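PDB 3BS0: TodX from Pseudomonas putida, which carries toluene and probably related aromatic hydrocarbons across the outer membrane as a first step in their biodegradation. Local coordinates for residues L50-T55 / P78-Q83; N128-I133 / L162-L167; A372-H377 / Q418-I423. All coordinates share one frame; numbering follows the deposited sequence.

Interaction 1. Residues L50-T55 / P78-Q83; sequences LDVVTT and PYVGPQ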
loop_
_atom_site.group_PDB
_atom_site.type_symbol
_atom_site.label_atom_id
_atom_site.label_comp_id
_atom_site.label_asym_id
_atom_site.label_seq_id
_atom_site.Cartn_x
_atom_site.Cartn_y
_atom_site.Cartn_z
ATOM N N LEU A 50 -3.580 -13.492 6.948
ATOM C CA LEU A 50 -3.086 -13.473 5.585
ATOM C C LEU A 50 -3.803 -12.448 4.719
ATOM O O LEU A 50 -5.025 -12.446 4.613
ATOM C CB LEU A 50 -3.253 -14.854 4.979
ATOM C CG LEU A 50 -2.444 -15.935 5.677
ATOM C CD1 LEU A 50 -3.035 -17.281 5.339
ATOM C CD2 LEU A 50 -0.992 -15.853 5.242
ATOM N N ASP A 51 -3.025 -11.584 4.083
ATOM C CA ASP A 51 -3.562 -10.540 3.217
ATOM C C ASP A 51 -3.317 -10.913 1.753
ATOM O O ASP A 51 -2.192 -11.263 1.387
ATOM C CB ASP A 51 -2.856 -9.217 3.536
ATOM C CG ASP A 51 -3.707 -8.001 3.240
ATOM O OD1 ASP A 51 -3.917 -7.677 2.050
ATOM O OD2 ASP A 51 -4.170 -7.362 4.207
ATOM N N VAL A 52 -4.363 -10.865 0.927
ATOM C CA VAL A 52 -4.226 -11.157 -0.502
ATOM C C VAL A 52 -4.835 -10.017 -1.295
ATOM O O VAL A 52 -6.004 -9.692 -1.112
ATOM C CB VAL A 52 -4.946 -12.449 -0.942
ATOM C CG1 VAL A 52 -3.961 -13.342 -1.675
ATOM C CG2 VAL A 52 -5.555 -13.164 0.243
ATOM N N VAL A 53 -4.044 -9.433 -2.191
ATOM C CA VAL A 53 -4.497 -8.320 -3.008
ATOM C C VAL A 53 -4.556 -8.606 -4.503
ATOM O O VAL A 53 -3.565 -8.459 -5.213
ATOM C CB VAL A 53 -3.599 -7.086 -2.795
ATOM C CG1 VAL A 53 -4.179 -5.882 -3.541
ATOM C CG2 VAL A 53 -3.460 -6.798 -1.295
ATOM N N THR A 54 -5.732 -9.005 -4.976
ATOM C CA THR A 54 -5.957 -9.280 -6.390
ATOM C C THR A 54 -6.031 -7.928 -7.095
ATOM O O THR A 54 -6.491 -6.955 -6.510
ATOM C CB THR A 54 -7.313 -9.997 -6.612
ATOM O OG1 THR A 54 -7.287 -11.290 -5.995
ATOM C CG2 THR A 54 -7.609 -10.135 -8.107
ATOM N N THR A 55 -5.583 -7.861 -8.343
ATOM C CA THR A 55 -5.648 -6.608 -9.100
ATOM C C THR A 55 -6.005 -6.831 -10.560
ATOM O O THR A 55 -5.427 -7.698 -11.222
ATOM C CB THR A 55 -4.317 -5.835 -9.063
ATOM O OG1 THR A 55 -4.206 -5.128 -7.821
ATOM C CG2 THR A 55 -4.239 -4.847 -10.225
ATOM N N PRO A 78 -1.591 -13.903 -6.935
ATOM C CA PRO A 78 -1.273 -12.866 -5.935
ATOM C C PRO A 78 -0.174 -13.023 -4.891
ATOM O O PRO A 78 0.341 -14.106 -4.632
ATOM C CB PRO A 78 -2.615 -12.628 -5.239
ATOM C CG PRO A 78 -3.631 -13.134 -6.226
ATOM C CD PRO A 78 -2.976 -14.364 -6.752
ATOM N N TYR A 79 0.160 -11.890 -4.284
ATOM C CA TYR A 79 1.139 -11.851 -3.220
ATOM C C TYR A 79 0.314 -11.955 -1.937
ATOM O O TYR A 79 -0.697 -11.270 -1.758
ATOM C CB TYR A 79 1.915 -10.528 -3.231
ATOM C CG TYR A 79 2.978 -10.433 -2.149
ATOM C CD1 TYR A 79 4.147 -11.202 -2.217
ATOM C CD2 TYR A 79 2.803 -9.593 -1.042
ATOM C CE1 TYR A 79 5.120 -11.138 -1.203
ATOM C CE2 TYR A 79 3.764 -9.521 -0.025
ATOM C CZ TYR A 79 4.920 -10.295 -0.109
ATOM O OH TYR A 79 5.851 -10.230 0.910
ATOM N N VAL A 80 0.745 -12.840 -1.060
ATOM C CA VAL A 80 0.084 -13.064 0.206
ATOM C C VAL A 80 0.995 -12.545 1.312
ATOM O O VAL A 80 2.155 -12.970 1.435
ATOM C CB VAL A 80 -0.159 -14.545 0.408
ATOM C CG1 VAL A 80 -0.656 -14.801 1.810
ATOM C CG2 VAL A 80 -1.155 -15.036 -0.637
ATOM N N GLY A 81 0.476 -11.608 2.099
ATOM C CA GLY A 81 1.253 -11.043 3.178
ATOM C C GLY A 81 0.818 -11.602 4.517
ATOM O O GLY A 81 -0.362 -11.574 4.855
ATOM N N PRO A 82 1.756 -12.136 5.301
ATOM C CA PRO A 82 1.404 -12.693 6.606
ATOM C C PRO A 82 1.295 -11.572 7.643
ATOM O O PRO A 82 1.837 -10.475 7.446
ATOM C CB PRO A 82 2.570 -13.620 6.892
ATOM C CG PRO A 82 3.735 -12.823 6.349
ATOM C CD PRO A 82 3.190 -12.338 5.011
ATOM N N GLN A 83 0.584 -11.842 8.737
ATOM C CA GLN A 83 0.441 -10.844 9.782
ATOM C C GLN A 83 0.429 -11.539 11.131
ATOM O O GLN A 83 -0.489 -12.293 11.460
ATOM C CB GLN A 83 -0.823 -10.015 9.558
ATOM C CG GLN A 83 -1.206 -9.921 8.070
ATOM C CD GLN A 83 -1.823 -8.592 7.675
ATOM O OE1 GLN A 83 -2.822 -8.155 8.258
ATOM N NE2 GLN A 83 -1.230 -7.940 6.671
#
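D51 and G81 are a hydrogen-bonded pair between two antiparallel strands, flanked by the non-hydrogen-bonded pairs L50-P82 and V52-V80, and the strand axes run 156° apart. D51 N donates to G81 O at 2.8 Å, and G81 N returns the bond to D51 O at 2.8 Å. V80 CA makes a CA-H...O contact with D51 O.

V80 spreads its two methyls between neighbours of the other strand. CG1 is anti to the backbone N (chi1 172°) and meets L50 CD2 at 3.6 Å. CG2 lies beside V52 CG1, and these two valines point the same way. Further along, V52 CG1 also reaches P78 CB, at 3.9 Å. This apolar face is on the surface and may look toward lipid, as expected for a strand pair in the wall of a FadL-type beta barrel. D51 points to the other face. Its OD2 makes a long, weak ion pair with R14 of helix 11-15. Q83 crosses D51 with its amide plane tilted 40° from the carboxylate. NE2 of Q83 stops 3.8 Å from D51 CB and gives a weak hydrogen bond to V101 O on strand 93-108.

Interaction 2. Residues N128-I133 / L162-L167; sequences NSSRLI and LNLELL. With C8E ((hydroxyethyloxy)tri(ethyloxy)octane), chain D.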
loop_
_atom_site.group_PDB
_atom_site.type_symbol
_atom_site.label_atom_id
_atom_site.label_comp_id
_atom_site.label_asym_id
_atom_site.label_seq_id
_atom_site.Cartn_x
_atom_site.Cartn_y
_atom_site.Cartn_z
ATOM N N ASN A 128 7.133 -6.273 -18.200
ATOM C CA ASN A 128 6.615 -4.987 -17.762
ATOM C C ASN A 128 5.843 -5.336 -16.502
ATOM O O ASN A 128 4.728 -5.842 -16.554
ATOM C CB ASN A 128 5.699 -4.402 -18.824
ATOM C CG ASN A 128 6.379 -3.337 -19.649
ATOM O OD1 ASN A 128 6.446 -2.169 -19.248
ATOM N ND2 ASN A 128 6.904 -3.731 -20.803
ATOM N N SER A 129 6.452 -5.086 -15.356
ATOM C CA SER A 129 5.812 -5.446 -14.121
ATOM C C SER A 129 6.200 -4.546 -12.961
ATOM O O SER A 129 7.081 -3.697 -13.074
ATOM C CB SER A 129 6.129 -6.906 -13.795
ATOM O OG SER A 129 7.530 -7.125 -13.719
ATOM N N SER A 130 5.544 -4.769 -11.831
ATOM C CA SER A 130 5.766 -3.945 -10.677
ATOM C C SER A 130 5.465 -4.719 -9.413
ATOM O O SER A 130 4.673 -5.645 -9.431
ATOM C CB SER A 130 4.819 -2.757 -10.754
ATOM O OG SER A 130 5.508 -1.550 -10.588
ATOM N N ARG A 131 6.095 -4.323 -8.316
ATOM C CA ARG A 131 5.839 -4.946 -7.032
ATOM C C ARG A 131 6.451 -4.146 -5.906
ATOM O O ARG A 131 7.665 -3.980 -5.854
ATOM C CB ARG A 131 6.395 -6.358 -6.964
ATOM C CG ARG A 131 6.279 -6.943 -5.571
ATOM C CD ARG A 131 5.101 -7.872 -5.433
ATOM N NE ARG A 131 5.397 -9.184 -5.999
ATOM C CZ ARG A 131 6.477 -9.907 -5.699
ATOM N NH1 ARG A 131 7.378 -9.445 -4.834
ATOM N NH2 ARG A 131 6.657 -11.098 -6.260
ATOM N N LEU A 132 5.612 -3.652 -5.004
ATOM C CA LEU A 132 6.109 -2.903 -3.869
ATOM C C LEU A 132 5.690 -3.683 -2.639
ATOM O O LEU A 132 4.530 -4.079 -2.513
ATOM C CB LEU A 132 5.502 -1.511 -3.821
ATOM C CG LEU A 132 6.080 -0.645 -2.700
ATOM C CD1 LEU A 132 7.405 -0.034 -3.134
ATOM C CD2 LEU A 132 5.119 0.442 -2.375
ATOM N N ILE A 133 6.638 -3.936 -1.745
ATOM C CA ILE A 133 6.338 -4.675 -0.531
ATOM C C ILE A 133 6.787 -3.842 0.654
ATOM O O ILE A 133 7.898 -3.312 0.676
ATOM C CB ILE A 133 7.029 -6.028 -0.531
ATOM C CG1 ILE A 133 6.711 -6.741 -1.836
ATOM C CG2 ILE A 133 6.510 -6.872 0.623
ATOM C CD1 ILE A 133 7.304 -8.114 -1.963
ATOM N N LEU A 162 11.273 -2.779 -3.641
ATOM C CA LEU A 162 10.679 -2.403 -4.914
ATOM C C LEU A 162 11.210 -3.201 -6.076
ATOM O O LEU A 162 12.390 -3.134 -6.378
ATOM C CB LEU A 162 10.903 -0.927 -5.252
ATOM C CG LEU A 162 10.486 -0.711 -6.718
ATOM C CD1 LEU A 162 9.005 -1.040 -6.833
ATOM C CD2 LEU A 162 10.760 0.711 -7.229
ATOM N N ASN A 163 10.326 -3.956 -6.722
ATOM C CA ASN A 163 10.677 -4.715 -7.914
ATOM C C ASN A 163 10.068 -3.959 -9.089
ATOM O O ASN A 163 8.916 -3.526 -9.047
ATOM C CB ASN A 163 10.133 -6.141 -7.847
ATOM C CG ASN A 163 10.927 -7.007 -6.899
ATOM O OD1 ASN A 163 12.104 -7.267 -7.125
ATOM N ND2 ASN A 163 10.292 -7.451 -5.822
ATOM N N LEU A 164 10.865 -3.784 -10.134
ATOM C CA LEU A 164 10.433 -3.058 -11.303
ATOM C C LEU A 164 10.986 -3.683 -12.578
ATOM O O LEU A 164 12.111 -4.167 -12.620
ATOM C CB LEU A 164 10.929 -1.617 -11.206
ATOM C CG LEU A 164 10.054 -0.441 -11.618
ATOM C CD1 LEU A 164 10.954 0.754 -11.894
ATOM C CD2 LEU A 164 9.257 -0.789 -12.842
ATOM N N GLU A 165 10.173 -3.643 -13.618
ATOM C CA GLU A 165 10.517 -4.136 -14.936
ATOM C C GLU A 165 9.736 -3.081 -15.741
ATOM O O GLU A 165 8.505 -3.046 -15.679
ATOM C CB GLU A 165 9.949 -5.553 -15.108
ATOM C CG GLU A 165 10.880 -6.593 -15.773
ATOM C CD GLU A 165 12.295 -6.665 -15.170
ATOM O OE1 GLU A 165 12.434 -6.802 -13.924
ATOM O OE2 GLU A 165 13.269 -6.601 -15.968
ATOM N N LEU A 166 10.446 -2.197 -16.450
ATOM C CA LEU A 166 9.804 -1.125 -17.207
ATOM C C LEU A 166 10.446 -0.665 -18.537
ATOM O O LEU A 166 11.550 -0.148 -18.570
ATOM C CB LEU A 166 9.661 0.084 -16.298
ATOM C CG LEU A 166 9.137 1.404 -16.862
ATOM C CD1 LEU A 166 7.684 1.258 -17.229
ATOM C CD2 LEU A 166 9.307 2.498 -15.806
ATOM N N LEU A 167 9.716 -0.822 -19.627
ATOM C CA LEU A 167 10.188 -0.408 -20.923
ATOM C C LEU A 167 9.582 0.940 -21.278
ATOM O O LEU A 167 8.401 1.182 -21.069
ATOM C CB LEU A 167 9.813 -1.440 -21.980
ATOM C CG LEU A 167 10.424 -1.278 -23.382
ATOM C CD1 LEU A 167 10.310 -2.605 -24.169
ATOM C CD2 LEU A 167 9.723 -0.153 -24.143
HETATM C C1 C8E D . 5.468 4.654 -1.648
HETATM C C2 C8E D . 5.613 4.132 -3.008
HETATM C C3 C8E D . 6.806 4.545 -3.751
HETATM C C4 C8E D . 6.902 3.618 -4.823
HETATM C C5 C8E D . 7.631 4.180 -5.905
HETATM C C6 C8E D . 7.671 3.210 -6.969
HETATM C C7 C8E D . 7.734 4.238 -8.065
HETATM C C8 C8E D . 9.018 4.933 -8.195
HETATM O O9 C8E D . 9.704 5.170 -9.400
HETATM C C10 C8E D . 10.084 3.929 -10.116
HETATM C C11 C8E D . 10.866 4.458 -11.356
HETATM O O12 C8E D . 12.400 4.463 -11.213
HETATM C C13 C8E D . 12.947 3.633 -12.284
HETATM C C14 C8E D . 12.842 4.097 -13.788
HETATM O O15 C8E D . 13.123 5.435 -14.374
HETATM C C16 C8E D . 11.887 6.268 -14.309
HETATM C C17 C8E D . 10.927 6.112 -15.513
HETATM O O18 C8E D . 10.384 7.139 -16.348
HETATM C C19 C8E D . 9.137 7.656 -15.788
HETATM C C20 C8E D . 7.698 7.611 -16.416
HETATM O O21 C8E D . 7.205 8.811 -17.003
#
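R131 CG is anti to the backbone N (chi1 173°), while N163 CG is anti to its carbonyl carbon (chi1 -75°). These torsions lay the two side chains alongside each other on the face they share as cross-strand partners. R131 CB touches N163 CB at 3.8 Å. The arginine bends twice and brings NH1 within 3.7 Å of N163 ND2. Guanidinium and amide are nearly perpendicular, 84° apart. Two donors meet here, so this is packing and not a hydrogen bond.

The backbones are joined by N163 N to R131 O, at 2.8 Å, with a weak return bond from R131 N. S129 and E165 form the next hydrogen-bonded pair. S129 OG lies against E165 CB. The carboxylate of E165 leads away, and its OE2 bonds to S203 and H201.

N128 turns its amide toward L167. ND2 lies 3.9 Å from L167 CB and is held by a hydrogen bond with S116 OG and a weak one to L115 O. An alanine here would probably leave S116 OG without its amide partner and open a gap beside L167 CB.

Leucines line the opposite face. L132 CD1 meets L162 CD1 at 4.2 Å, the two side chains crossing. The detergent C8E runs along them: L132 CD2 is 3.8 Å from its C2, and L164 CD1 is 3.5 Å from its C13. L162 CD2 and L166 CD2 also touch the detergent. The pairing belongs to the beta hairpin of strands 129-143 and 151-169 in the barrel wall, and its leucine face forms a detergent-binding surface, consistent with a hydrophobic path for substrate.

Interaction 3. Residues A372-H377 / Q418-I423; sequences AYLKRH and QSHSQI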
loop_
_atom_site.group_PDB
_atom_site.type_symbol
_atom_site.label_atom_id
_atom_site.label_comp_id
_atom_site.label_asym_id
_atom_site.label_seq_id
_atom_site.Cartn_x
_atom_site.Cartn_y
_atom_site.Cartn_z
ATOM N N ALA A 372 -2.643 4.369 -10.135
ATOM C CA ALA A 372 -3.045 5.319 -9.095
ATOM C C ALA A 372 -3.999 4.576 -8.163
ATOM O O ALA A 372 -4.632 3.610 -8.593
ATOM C CB ALA A 372 -3.754 6.513 -9.723
ATOM N N TYR A 373 -4.113 5.011 -6.904
ATOM C CA TYR A 373 -5.004 4.339 -5.962
ATOM C C TYR A 373 -6.458 4.537 -6.366
ATOM O O TYR A 373 -6.801 5.505 -7.041
ATOM C CB TYR A 373 -4.780 4.826 -4.514
ATOM C CG TYR A 373 -5.074 6.294 -4.247
ATOM C CD1 TYR A 373 -6.373 6.800 -4.341
ATOM C CD2 TYR A 373 -4.045 7.185 -3.920
ATOM C CE1 TYR A 373 -6.638 8.153 -4.126
ATOM C CE2 TYR A 373 -4.300 8.539 -3.701
ATOM C CZ TYR A 373 -5.597 9.017 -3.809
ATOM O OH TYR A 373 -5.850 10.361 -3.625
ATOM N N LEU A 374 -7.308 3.608 -5.953
ATOM C CA LEU A 374 -8.717 3.672 -6.290
ATOM C C LEU A 374 -9.529 4.619 -5.400
ATOM O O LEU A 374 -9.272 4.778 -4.206
ATOM C CB LEU A 374 -9.286 2.256 -6.293
ATOM C CG LEU A 374 -8.460 1.437 -7.290
ATOM C CD1 LEU A 374 -8.896 -0.001 -7.339
ATOM C CD2 LEU A 374 -8.601 2.071 -8.648
ATOM N N LYS A 375 -10.511 5.258 -6.025
ATOM C CA LYS A 375 -11.375 6.241 -5.371
ATOM C C LYS A 375 -12.341 5.683 -4.332
ATOM O O LYS A 375 -12.427 6.197 -3.220
ATOM C CB LYS A 375 -12.168 6.998 -6.441
ATOM C CG LYS A 375 -12.315 8.487 -6.205
ATOM C CD LYS A 375 -12.759 9.176 -7.491
ATOM C CE LYS A 375 -11.721 8.975 -8.599
ATOM N NZ LYS A 375 -12.211 9.393 -9.941
ATOM N N ARG A 376 -13.066 4.633 -4.701
ATOM C CA ARG A 376 -14.038 4.029 -3.803
ATOM C C ARG A 376 -13.760 2.549 -3.505
ATOM O O ARG A 376 -13.065 1.876 -4.262
ATOM C CB ARG A 376 -15.434 4.179 -4.409
ATOM C CG ARG A 376 -15.907 5.624 -4.573
ATOM C CD ARG A 376 -17.227 5.676 -5.338
ATOM N NE ARG A 376 -17.956 6.924 -5.130
ATOM C CZ ARG A 376 -19.154 7.178 -5.641
ATOM N NH1 ARG A 376 -19.764 6.272 -6.397
ATOM N NH2 ARG A 376 -19.750 8.333 -5.378
ATOM N N HIS A 377 -14.325 2.060 -2.401
ATOM C CA HIS A 377 -14.172 0.676 -1.973
ATOM C C HIS A 377 -15.447 0.212 -1.281
ATOM O O HIS A 377 -16.016 0.951 -0.491
ATOM C CB HIS A 377 -13.037 0.559 -0.959
ATOM C CG HIS A 377 -11.712 1.011 -1.470
ATOM N ND1 HIS A 377 -10.856 0.177 -2.153
ATOM C CD2 HIS A 377 -11.107 2.223 -1.430
ATOM C CE1 HIS A 377 -9.781 0.855 -2.514
ATOM N NE2 HIS A 377 -9.907 2.100 -2.090
ATOM N N GLN A 418 -6.764 3.285 -19.612
ATOM C CA GLN A 418 -6.640 2.256 -18.602
ATOM C C GLN A 418 -7.916 2.062 -17.811
ATOM O O GLN A 418 -8.682 3.005 -17.597
ATOM C CB GLN A 418 -5.509 2.623 -17.646
ATOM C CG GLN A 418 -4.890 1.462 -16.876
ATOM C CD GLN A 418 -3.687 1.903 -16.039
ATOM O OE1 GLN A 418 -3.836 2.506 -14.970
ATOM N NE2 GLN A 418 -2.491 1.623 -16.539
ATOM N N SER A 419 -8.137 0.820 -17.388
ATOM C CA SER A 419 -9.302 0.453 -16.586
ATOM C C SER A 419 -8.726 -0.348 -15.430
ATOM O O SER A 419 -7.997 -1.321 -15.636
ATOM C CB SER A 419 -10.284 -0.379 -17.417
ATOM O OG SER A 419 -9.612 -1.388 -18.152
ATOM N N HIS A 420 -9.061 0.050 -14.211
ATOM C CA HIS A 420 -8.474 -0.600 -13.047
ATOM C C HIS A 420 -9.377 -0.795 -11.824
ATOM O O HIS A 420 -9.939 0.165 -11.289
ATOM C CB HIS A 420 -7.204 0.210 -12.698
ATOM C CG HIS A 420 -6.657 -0.040 -11.339
ATOM N ND1 HIS A 420 -6.573 -1.299 -10.787
ATOM C CD2 HIS A 420 -6.135 0.808 -10.426
ATOM C CE1 HIS A 420 -6.024 -1.216 -9.589
ATOM N NE2 HIS A 420 -5.746 0.053 -9.347
ATOM N N SER A 421 -9.504 -2.047 -11.391
ATOM C CA SER A 421 -10.313 -2.387 -10.217
ATOM C C SER A 421 -9.470 -3.263 -9.298
ATOM O O SER A 421 -8.408 -3.744 -9.698
ATOM C CB SER A 421 -11.597 -3.134 -10.623
ATOM O OG SER A 421 -11.358 -4.501 -10.906
ATOM N N GLN A 422 -9.937 -3.487 -8.075
ATOM C CA GLN A 422 -9.160 -4.289 -7.139
ATOM C C GLN A 422 -9.948 -4.887 -5.983
ATOM O O GLN A 422 -10.697 -4.182 -5.329
ATOM C CB GLN A 422 -8.042 -3.428 -6.574
ATOM C CG GLN A 422 -7.022 -4.179 -5.782
ATOM C CD GLN A 422 -6.282 -3.281 -4.809
ATOM O OE1 GLN A 422 -6.813 -2.913 -3.748
ATOM N NE2 GLN A 422 -5.055 -2.910 -5.168
ATOM N N ILE A 423 -9.757 -6.184 -5.735
ATOM C CA ILE A 423 -10.409 -6.922 -4.639
ATOM C C ILE A 423 -9.430 -7.119 -3.469
ATOM O O ILE A 423 -8.216 -7.097 -3.653
ATOM C CB ILE A 423 -10.876 -8.328 -5.106
ATOM C CG1 ILE A 423 -12.029 -8.203 -6.113
ATOM C CG2 ILE A 423 -11.313 -9.155 -3.925
ATOM C CD1 ILE A 423 -12.385 -9.516 -6.809
#
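The imidazole of H420 has L374 over one face and the carbonyl of A372 at its edge. L374 CD1 sits 4.0 Å from the ring centroid and 24° off the ring normal, a CH-pi contact shifted toward the rim. A372 O lies near the ring plane, 3.7 Å from H420 CD2. The other methyl, L374 CD2, also leans on H420 CD2, and L374 CG is 3.7 Å from H420 NE2. Both methyls and CG of L374 lie on this one side of the ring plane.

L374 reaches this place with its CB directed at strand 417-433 and CG anti to its carbonyl carbon (chi1 -57°). The same CD1 also rests on Q422 CB at 3.6 Å. L374 is buried and fits between H420 and Q422, two residues that point to the same side of their strand. H420 ND1 makes a weak hydrogen bond to D56 O, which may help to set the rotation of the ring.

The contact joins the loop leading into strand 376-385 to strand 417-433, both parts of the FadL-type barrel. It reaches past direct strand neighbours, because strand 390-405 lies between these two and pairs with both. On its other edge strand 417-433 meets strand 44-60, where H420 touches I57.

Overall arrangement
From the N terminus, the three contacts follow in series; none nests in or crosses another. Interaction 1 closes a loop of 22 residues and pairs strand 44-60 with strand 80-90. Interaction 2 comes next and closes 28 residues, within the hairpin of strands 129-143 and 151-169. Interaction 3 closes 40 residues and brings the approach to strand 376-385 against strand 417-433. Interaction 1 touches both others. Y79 OH packs on I133 CG2 of interaction 2. T55 CG2 packs on H420 CE1 of interaction 3, and V53 lies beside Q422. Strands 44-60 and 417-433 are paired, joining early and late parts of the barrel. Interactions 2 and 3 stay about 10 Å apart at their nearest atoms.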